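Long-range contacts in aclacinomycin-N/aclacinomycin-A oxidase (Streptomyces galilaeus, PDB 2IPI), which oxidises the terminal sugar of aclacinomycins in two successive FAD- and oxygen-dependent steps, converting aclacinomycin N to A and then A to Y: residues T379-H383 with E443-I448; T411-Q415 with L489-N494; Q415-K421 with E463-Y469. One frame throughout, in Å; residues are numbered along the deposited sequence.

Contact 1 of 3, residues T379-H383 with E443-I448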
# COMPACT_ATOMS: atom_id res chain seq x y z
N THR A 379 -11.49 23.30 1.14
CA THR A 379 -12.39 22.16 0.97
C THR A 379 -12.17 21.19 2.13
O THR A 379 -13.10 20.71 2.77
CB THR A 379 -12.14 21.43 -0.36
OG1 THR A 379 -12.58 22.25 -1.46
CG2 THR A 379 -12.95 20.14 -0.44
N LEU A 380 -10.88 20.96 2.39
CA LEU A 380 -10.40 20.13 3.48
C LEU A 380 -10.95 20.63 4.81
O LEU A 380 -11.65 19.91 5.52
CB LEU A 380 -8.86 20.15 3.51
CG LEU A 380 -8.13 18.83 3.30
CD1 LEU A 380 -9.05 17.75 2.75
CD2 LEU A 380 -6.93 19.01 2.38
N TYR A 381 -10.65 21.88 5.16
CA TYR A 381 -11.11 22.40 6.44
C TYR A 381 -12.62 22.29 6.59
O TYR A 381 -13.11 21.80 7.62
CB TYR A 381 -10.65 23.85 6.66
CG TYR A 381 -11.02 24.39 8.02
CD1 TYR A 381 -10.16 24.18 9.10
CD2 TYR A 381 -12.19 25.09 8.27
CE1 TYR A 381 -10.47 24.65 10.35
CE2 TYR A 381 -12.51 25.57 9.52
CZ TYR A 381 -11.64 25.35 10.57
OH TYR A 381 -11.92 25.82 11.83
N ARG A 382 -13.41 22.76 5.63
CA ARG A 382 -14.86 22.76 5.83
C ARG A 382 -15.42 21.37 6.05
O ARG A 382 -16.27 21.11 6.91
CB ARG A 382 -15.58 23.39 4.64
CG ARG A 382 -16.98 23.90 4.92
CD ARG A 382 -17.63 24.33 3.60
NE ARG A 382 -16.63 24.86 2.66
CZ ARG A 382 -16.39 24.39 1.45
NH1 ARG A 382 -17.07 23.35 1.01
NH2 ARG A 382 -15.47 24.90 0.64
N HIS A 383 -14.95 20.42 5.24
CA HIS A 383 -15.47 19.05 5.40
C HIS A 383 -14.93 18.39 6.64
O HIS A 383 -15.55 17.48 7.22
CB HIS A 383 -15.11 18.23 4.17
CG HIS A 383 -16.24 18.18 3.18
ND1 HIS A 383 -16.35 19.06 2.12
CD2 HIS A 383 -17.31 17.36 3.10
CE1 HIS A 383 -17.44 18.78 1.44
NE2 HIS A 383 -18.04 17.75 2.00
N GLU A 443 -17.90 12.78 -1.39
CA GLU A 443 -18.00 14.23 -1.42
C GLU A 443 -16.68 14.94 -1.18
O GLU A 443 -16.35 15.86 -1.94
CB GLU A 443 -19.01 14.68 -0.36
CG GLU A 443 -20.45 14.70 -0.83
CD GLU A 443 -21.42 14.34 0.28
OE1 GLU A 443 -22.59 14.00 -0.01
OE2 GLU A 443 -21.00 14.38 1.46
N ILE A 444 -15.88 14.60 -0.16
CA ILE A 444 -14.62 15.31 0.02
C ILE A 444 -13.66 15.15 -1.16
O ILE A 444 -12.98 16.10 -1.58
CB ILE A 444 -13.81 14.85 1.26
CG1 ILE A 444 -14.52 13.86 2.16
CG2 ILE A 444 -13.29 16.08 2.01
CD1 ILE A 444 -13.61 13.15 3.15
N TYR A 445 -13.62 13.93 -1.67
CA TYR A 445 -12.72 13.60 -2.77
C TYR A 445 -13.04 14.36 -4.06
O TYR A 445 -12.16 15.01 -4.62
CB TYR A 445 -12.79 12.09 -3.05
CG TYR A 445 -11.61 11.55 -3.81
CD1 TYR A 445 -11.71 11.22 -5.15
CD2 TYR A 445 -10.39 11.34 -3.18
CE1 TYR A 445 -10.63 10.71 -5.86
CE2 TYR A 445 -9.31 10.84 -3.87
CZ TYR A 445 -9.43 10.53 -5.21
OH TYR A 445 -8.35 10.02 -5.88
N ARG A 446 -14.28 14.26 -4.52
CA ARG A 446 -14.70 14.92 -5.75
C ARG A 446 -14.50 16.43 -5.66
O ARG A 446 -14.16 17.13 -6.61
CB ARG A 446 -16.16 14.60 -6.06
N GLU A 447 -14.74 16.95 -4.46
CA GLU A 447 -14.63 18.40 -4.26
C GLU A 447 -13.19 18.85 -4.28
O GLU A 447 -12.88 19.90 -4.87
CB GLU A 447 -15.33 18.75 -2.95
CG GLU A 447 -15.97 20.12 -2.91
CD GLU A 447 -16.37 20.45 -1.48
OE1 GLU A 447 -17.47 20.00 -1.08
OE2 GLU A 447 -15.57 21.12 -0.80
N ILE A 448 -12.23 18.14 -3.65
CA ILE A 448 -10.89 18.71 -3.85
C ILE A 448 -10.34 18.34 -5.23
O ILE A 448 -9.33 18.91 -5.66
CB ILE A 448 -9.85 18.34 -2.78
CG1 ILE A 448 -8.75 17.41 -3.32
CG2 ILE A 448 -10.48 17.80 -1.51
CD1 ILE A 448 -8.64 16.17 -2.48
O HOH W 1 -11.64 22.09 -3.67
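An antiparallel helix pair can be held by a handful of residues, and here three of them, H383, E447 and T379, supply most of the buried surface. The helical segments 379-383 and 443-448 run nearly antiparallel, their axes 10.2 Å apart at closest approach with 157° between their directions. That spacing leaves side chains, not backbones, to make the contact.

The CA-to-CB bond of H383 points toward the other helix, and H383 CB comes within 3.5 Å of I444 CG2. E447 projects toward the other helix from one turn further along and is the acidic residue that R382 pairs with. R382, on the more exposed border, reaches it in a salt bridge whose hydrogen bond, R382 NH1 to E447 OE2 at 3.2 Å, is weak, although the exact place of that carboxylate oxygen is less certain than the rest. T379 sits deeper and serves two purposes. Its methyl packs on the neighbouring helix, T379 CG2 lying 3.6 Å from I448 CG2, whereas its hydroxyl shares a water with the backbone: T379 OG1 is 2.4 Å from the water, which donates to E447 O at 2.8 Å. L380 adds a looser apolar touch on I448.

Around this pair, L380 and I448 both rest on W372, and L380 also meets F265 of helix 262-278. On the far side Y445 hydrogen-bonds through its hydroxyl to G365 O, and with I448 it packs on M424, so helix 434-448 is seated against the adjoining strands 360-368 and 420-428 of the seven-stranded antiparallel sheet.

Contact 2 of 3, residues T411-Q415 with L489-N494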
# COMPACT_ATOMS: atom_id res chain seq x y z
N THR A 411 10.23 0.46 -13.50
CA THR A 411 9.42 -0.48 -12.71
C THR A 411 7.97 -0.38 -13.13
O THR A 411 7.73 0.46 -14.01
CB THR A 411 9.66 -0.10 -11.24
OG1 THR A 411 9.42 -1.16 -10.32
CG2 THR A 411 8.70 1.01 -10.90
N ALA A 412 7.01 -1.11 -12.60
CA ALA A 412 5.59 -0.97 -12.86
C ALA A 412 4.92 -0.13 -11.78
O ALA A 412 3.70 -0.14 -11.61
CB ALA A 412 4.86 -2.31 -13.00
N THR A 413 5.75 0.58 -11.03
CA THR A 413 5.35 1.70 -10.20
C THR A 413 5.84 2.99 -10.88
O THR A 413 7.03 3.34 -10.78
CB THR A 413 5.86 1.70 -8.76
OG1 THR A 413 7.25 1.97 -8.71
CG2 THR A 413 5.66 0.33 -8.15
N ALA A 414 4.89 3.62 -11.55
CA ALA A 414 5.21 4.76 -12.40
C ALA A 414 5.43 6.04 -11.62
O ALA A 414 6.28 6.85 -11.98
CB ALA A 414 4.08 4.97 -13.41
N GLN A 415 4.67 6.23 -10.56
CA GLN A 415 4.68 7.52 -9.87
C GLN A 415 6.03 7.82 -9.24
O GLN A 415 6.28 7.53 -8.08
CB GLN A 415 3.56 7.52 -8.82
CG GLN A 415 2.17 7.56 -9.43
CD GLN A 415 1.57 6.20 -9.68
OE1 GLN A 415 0.43 6.09 -10.17
NE2 GLN A 415 2.29 5.13 -9.35
N LEU A 489 -5.08 6.55 -14.42
CA LEU A 489 -5.02 7.06 -13.06
C LEU A 489 -3.98 6.28 -12.26
O LEU A 489 -3.19 6.90 -11.56
CB LEU A 489 -6.38 6.98 -12.38
CG LEU A 489 -7.48 7.93 -12.87
CD1 LEU A 489 -8.65 7.90 -11.89
CD2 LEU A 489 -6.97 9.35 -13.03
N TYR A 490 -4.02 4.95 -12.37
CA TYR A 490 -3.15 4.15 -11.51
C TYR A 490 -1.77 3.89 -12.09
O TYR A 490 -0.79 3.71 -11.34
CB TYR A 490 -3.84 2.81 -11.23
CG TYR A 490 -4.88 2.80 -10.15
CD1 TYR A 490 -6.18 2.39 -10.42
CD2 TYR A 490 -4.63 3.21 -8.84
CE1 TYR A 490 -7.17 2.36 -9.46
CE2 TYR A 490 -5.61 3.19 -7.86
CZ TYR A 490 -6.88 2.77 -8.17
OH TYR A 490 -7.88 2.75 -7.20
N TYR A 491 -1.60 3.79 -13.40
CA TYR A 491 -0.34 3.34 -13.97
C TYR A 491 0.29 4.30 -14.97
O TYR A 491 1.38 3.98 -15.47
CB TYR A 491 -0.56 2.01 -14.72
CG TYR A 491 -1.21 0.88 -13.98
CD1 TYR A 491 -0.55 0.21 -12.94
CD2 TYR A 491 -2.48 0.45 -14.29
CE1 TYR A 491 -1.16 -0.83 -12.26
CE2 TYR A 491 -3.10 -0.58 -13.62
CZ TYR A 491 -2.43 -1.23 -12.61
OH TYR A 491 -3.09 -2.25 -11.98
N LYS A 492 -0.36 5.40 -15.30
CA LYS A 492 0.07 6.34 -16.31
C LYS A 492 0.55 5.63 -17.57
O LYS A 492 -0.08 4.67 -17.99
CB LYS A 492 1.18 7.25 -15.75
CG LYS A 492 0.64 8.02 -14.53
CD LYS A 492 1.80 8.55 -13.69
CE LYS A 492 2.55 9.67 -14.38
NZ LYS A 492 2.58 10.96 -13.65
N GLY A 493 1.65 6.06 -18.18
CA GLY A 493 2.10 5.47 -19.43
C GLY A 493 2.53 4.02 -19.38
O GLY A 493 2.96 3.47 -20.39
N ASN A 494 2.45 3.40 -18.20
CA ASN A 494 2.93 2.04 -18.02
C ASN A 494 1.91 0.98 -18.37
O ASN A 494 2.28 -0.19 -18.52
CB ASN A 494 3.40 1.85 -16.57
CG ASN A 494 4.85 2.24 -16.43
OD1 ASN A 494 5.50 2.72 -17.37
ND2 ASN A 494 5.39 2.03 -15.22
O HOH W 2 2.18 2.75 -11.16
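A single water can join a loop to the end of a helix, as the polar part of this contact illustrates. One water accepts from A414 N at 2.9 Å and donates to A412 O at 3.3 Å and to Y490 O at 3.1 Å, thus linking the bend at 412-414 to the last turn of helix 486-491. Some way from this water, N494 ND2 lies 3.1 Å from T411 O and is hydrogen-bonded to E408 O.

The helix ends in a tight turn. K492 has positive phi, redirecting the chain, and N494 N hydrogen-bonds back to Y491 O at 3.0 Å, so that K492 and N494 both face segment 411-415. This part of the chain belongs to the berberine-like region of the oxidase, and it meets the FAD-binding PCMH-type region beside it: Y491 OH hydrogen-bonds to G214 O, while T411 OG1 and T212 OG1 share a hydrogen bond. The CA-to-CB bonds of Y490 and Y491 both point away from 411-415, and Y490 hydrogen-bonds to Y469 O through its hydroxyl.

Van der Waals packing centres on A414, whose small methyl fits into the turn. A414 CB is 3.5 Å from Y491 O, 3.7 Å from N494 ND2 and 4.3 Å from K492 CD. The aliphatic part of K492 also passes Q415, with K492 CD 4.4 Å from Q415 CG, before its ammonium group makes a salt bridge with E463. N494 ND2 touches A412 CA at 3.8 Å, and A412 O lies near the plane of the Y491 ring, 4.5 Å from Y491 CD1.

Contact 3 of 3, residues Q415-K421 with E463-Y469. With FAD (flavin-adenine dinucleotide), chain F.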
# COMPACT_ATOMS: atom_id res chain seq x y z
N GLN A 415 4.67 6.23 -10.56
CA GLN A 415 4.68 7.52 -9.87
C GLN A 415 6.03 7.82 -9.24
O GLN A 415 6.28 7.53 -8.08
CB GLN A 415 3.56 7.52 -8.82
CG GLN A 415 2.17 7.56 -9.43
CD GLN A 415 1.57 6.20 -9.68
OE1 GLN A 415 0.43 6.09 -10.17
NE2 GLN A 415 2.29 5.13 -9.35
N ARG A 416 6.94 8.43 -10.01
CA ARG A 416 8.27 8.68 -9.48
C ARG A 416 8.60 10.16 -9.41
O ARG A 416 9.76 10.54 -9.56
CB ARG A 416 9.32 7.92 -10.31
CG ARG A 416 9.06 6.41 -10.28
CD ARG A 416 9.33 5.78 -8.91
NE ARG A 416 9.34 4.32 -9.04
CZ ARG A 416 10.05 3.50 -8.27
NH1 ARG A 416 10.80 3.99 -7.30
NH2 ARG A 416 9.99 2.18 -8.48
N ASP A 417 7.63 11.04 -9.16
CA ASP A 417 8.00 12.46 -8.99
C ASP A 417 6.89 13.16 -8.19
O ASP A 417 6.42 14.22 -8.59
CB ASP A 417 8.27 13.14 -10.32
CG ASP A 417 8.70 14.59 -10.28
OD1 ASP A 417 8.12 15.42 -11.01
OD2 ASP A 417 9.62 14.97 -9.52
N SER A 418 6.53 12.51 -7.09
CA SER A 418 5.57 13.03 -6.13
C SER A 418 6.26 13.35 -4.80
O SER A 418 7.28 12.74 -4.45
CB SER A 418 4.41 12.06 -5.92
OG SER A 418 3.62 11.97 -7.10
N ILE A 419 5.69 14.32 -4.07
CA ILE A 419 6.29 14.82 -2.84
C ILE A 419 5.50 14.38 -1.62
O ILE A 419 6.05 14.34 -0.51
CB ILE A 419 6.39 16.36 -2.85
CG1 ILE A 419 5.05 17.08 -2.68
CG2 ILE A 419 7.10 16.87 -4.10
CD1 ILE A 419 5.10 18.57 -2.97
N ILE A 420 4.22 14.08 -1.82
CA ILE A 420 3.32 13.66 -0.76
C ILE A 420 2.27 12.68 -1.26
O ILE A 420 1.80 12.80 -2.39
CB ILE A 420 2.60 14.88 -0.15
CG1 ILE A 420 3.53 15.87 0.55
CG2 ILE A 420 1.51 14.44 0.82
CD1 ILE A 420 3.02 17.30 0.53
N LYS A 421 1.90 11.70 -0.44
CA LYS A 421 0.81 10.78 -0.78
C LYS A 421 -0.37 10.99 0.16
O LYS A 421 -0.16 11.16 1.37
CB LYS A 421 1.31 9.35 -0.66
CG LYS A 421 1.09 8.49 -1.91
CD LYS A 421 0.89 7.06 -1.45
CE LYS A 421 2.15 6.26 -1.75
NZ LYS A 421 1.93 5.07 -2.58
N GLU A 463 -0.12 12.79 -9.71
CA GLU A 463 0.34 11.64 -10.48
C GLU A 463 -0.61 10.46 -10.32
O GLU A 463 -0.23 9.29 -10.31
CB GLU A 463 1.74 11.23 -10.01
CG GLU A 463 2.86 11.86 -10.80
CD GLU A 463 4.20 11.17 -10.70
OE1 GLU A 463 4.75 10.85 -11.78
OE2 GLU A 463 4.69 10.96 -9.58
N GLY A 464 -1.90 10.78 -10.17
CA GLY A 464 -2.92 9.75 -10.11
C GLY A 464 -3.09 9.18 -8.72
O GLY A 464 -2.93 9.84 -7.69
N THR A 465 -3.43 7.88 -8.67
CA THR A 465 -3.53 7.28 -7.32
C THR A 465 -2.79 5.95 -7.30
O THR A 465 -2.15 5.65 -8.30
CB THR A 465 -4.99 7.23 -6.86
OG1 THR A 465 -5.06 6.57 -5.59
CG2 THR A 465 -5.89 6.47 -7.82
N PHE A 466 -2.84 5.20 -6.21
CA PHE A 466 -2.01 4.04 -5.88
C PHE A 466 -2.75 2.73 -6.00
O PHE A 466 -3.82 2.61 -5.41
CB PHE A 466 -1.55 4.24 -4.43
CG PHE A 466 -0.65 3.20 -3.81
CD1 PHE A 466 0.38 2.62 -4.51
CD2 PHE A 466 -0.87 2.80 -2.50
CE1 PHE A 466 1.19 1.67 -3.92
CE2 PHE A 466 -0.06 1.85 -1.89
CZ PHE A 466 0.98 1.29 -2.61
N ILE A 467 -2.25 1.72 -6.71
CA ILE A 467 -3.02 0.49 -6.89
C ILE A 467 -3.46 -0.17 -5.60
O ILE A 467 -4.53 -0.78 -5.53
CB ILE A 467 -2.28 -0.56 -7.75
CG1 ILE A 467 -1.11 -1.20 -7.01
CG2 ILE A 467 -1.86 0.00 -9.09
CD1 ILE A 467 0.22 -0.96 -7.66
N ASN A 468 -2.69 -0.08 -4.51
CA ASN A 468 -3.09 -0.74 -3.27
C ASN A 468 -4.16 0.04 -2.51
O ASN A 468 -4.55 -0.29 -1.38
CB ASN A 468 -1.85 -0.93 -2.38
CG ASN A 468 -1.17 -2.26 -2.61
OD1 ASN A 468 -1.46 -3.01 -3.54
ND2 ASN A 468 -0.24 -2.55 -1.70
N TYR A 469 -4.64 1.09 -3.16
CA TYR A 469 -5.79 1.88 -2.83
C TYR A 469 -6.86 1.73 -3.92
O TYR A 469 -7.13 2.70 -4.62
CB TYR A 469 -5.45 3.36 -2.72
CG TYR A 469 -4.43 3.78 -1.68
CD1 TYR A 469 -3.98 5.09 -1.71
CD2 TYR A 469 -3.94 2.93 -0.71
CE1 TYR A 469 -3.05 5.55 -0.79
CE2 TYR A 469 -3.01 3.37 0.21
CZ TYR A 469 -2.57 4.68 0.16
OH TYR A 469 -1.65 5.15 1.07
PA FAD F . -5.18 -9.52 0.30
O1A FAD F . -6.55 -9.17 0.40
O2A FAD F . -4.97 -10.93 0.60
O5B FAD F . -4.61 -9.17 -1.12
C5B FAD F . -4.80 -7.95 -1.72
C4B FAD F . -4.73 -8.09 -3.24
O4B FAD F . -3.61 -8.87 -3.57
C3B FAD F . -5.93 -8.87 -3.79
O3B FAD F . -6.18 -8.52 -5.10
C2B FAD F . -5.44 -10.31 -3.77
O2B FAD F . -6.10 -11.18 -4.65
C1B FAD F . -3.98 -10.09 -4.10
N9A FAD F . -3.11 -11.20 -3.68
C8A FAD F . -3.01 -11.74 -2.46
N7A FAD F . -2.11 -12.71 -2.45
C5A FAD F . -1.63 -12.81 -3.69
C6A FAD F . -0.67 -13.63 -4.27
N6A FAD F . -0.03 -14.45 -3.52
N1A FAD F . -0.38 -13.49 -5.55
C2A FAD F . -0.99 -12.55 -6.25
N3A FAD F . -1.89 -11.75 -5.73
C4A FAD F . -2.23 -11.87 -4.48
N1 FAD F . 0.04 -0.20 1.88
C2 FAD F . 1.21 0.50 1.71
O2 FAD F . 1.74 0.64 0.70
N3 FAD F . 1.78 1.07 2.82
C4 FAD F . 1.23 0.95 4.08
O4 FAD F . 1.82 1.38 5.03
C4X FAD F . 0.05 0.21 4.24
N5 FAD F . -0.57 0.08 5.45
C5X FAD F . -1.67 -0.69 5.62
C6 FAD F . -2.22 -0.88 6.88
C7 FAD F . -3.37 -1.61 7.02
C7M FAD F . -3.84 -1.87 8.41
C8 FAD F . -3.95 -2.25 5.91
C8M FAD F . -5.01 -3.29 6.13
C9 FAD F . -3.36 -2.05 4.68
C9A FAD F . -2.26 -1.25 4.49
N10 FAD F . -1.71 -1.06 3.24
C10 FAD F . -0.54 -0.37 3.12
C1' FAD F . -2.54 -1.14 2.00
C2' FAD F . -2.61 -2.51 1.33
O2' FAD F . -3.78 -3.24 1.46
C3' FAD F . -1.45 -3.42 1.65
O3' FAD F . -0.22 -2.82 1.35
C4' FAD F . -1.79 -4.75 0.92
O4' FAD F . -2.66 -4.63 -0.14
C5' FAD F . -2.32 -5.92 1.71
O5' FAD F . -2.32 -7.07 0.93
P FAD F . -2.88 -8.36 1.61
O1P FAD F . -2.13 -9.50 1.20
O2P FAD F . -2.87 -8.15 2.99
O3P FAD F . -4.41 -8.50 1.24
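A buried carboxylate is normally paid for by several donors, and E463 obeys the rule. E463 OE2 accepts from D417 N at 3.0 Å and from S418 OG at 2.9 Å, tying down the bend that leads into strand 420-428, while E463 OE1 forms a salt bridge with K492. Further along, K421 makes a cation-pi contact with F466: K421 NZ stands 3.4 Å from the ring centroid, 11° off the normal, and is hydrogen-bonded to Y367 OH. Packing completes the joint, with Q415 CB 3.7 Å from E463 OE2 and K421 CD 4.1 Å from Y469 OH.

F466-Y469 is a type I turn that serves both ligands. F466 CE2 is 3.4 Å from FAD O2, N468 ND2 is 3.1 Å from FAD O3', and Y469, a proton acceptor in catalysis, hydrogen-bonds to the bound aclacinomycin derivative. With K421 NZ 5.5 Å from FAD O2 and 5.1 Å from Y469 OH, a positive charge so placed would be expected to favour negative charge on flavin and phenol alike.

Overall arrangement
Around the flavin, contacts 2 and 3 form a pair: their centres are about 9 Å apart, they share Q415 and they are joined by a salt bridge, K492 NZ to E463 OE1 at 2.9 Å, and by Y490 OH to Y469 O at 2.7 Å, probably a hydrogen bond. The helix end in contact 2 thereby backs the turn that carries the catalytic Y469. Contact 1 lies about 19 Å from contact 3 and about 26 Å from contact 2, centre to centre, without touching either. Strand 420-428 connects them: it starts in contact 3, carries T427, which binds aclacinomycin Y, and leads to helix 434-448, whose I444 side chain is about 11 Å from the bound aclacinomycin derivative.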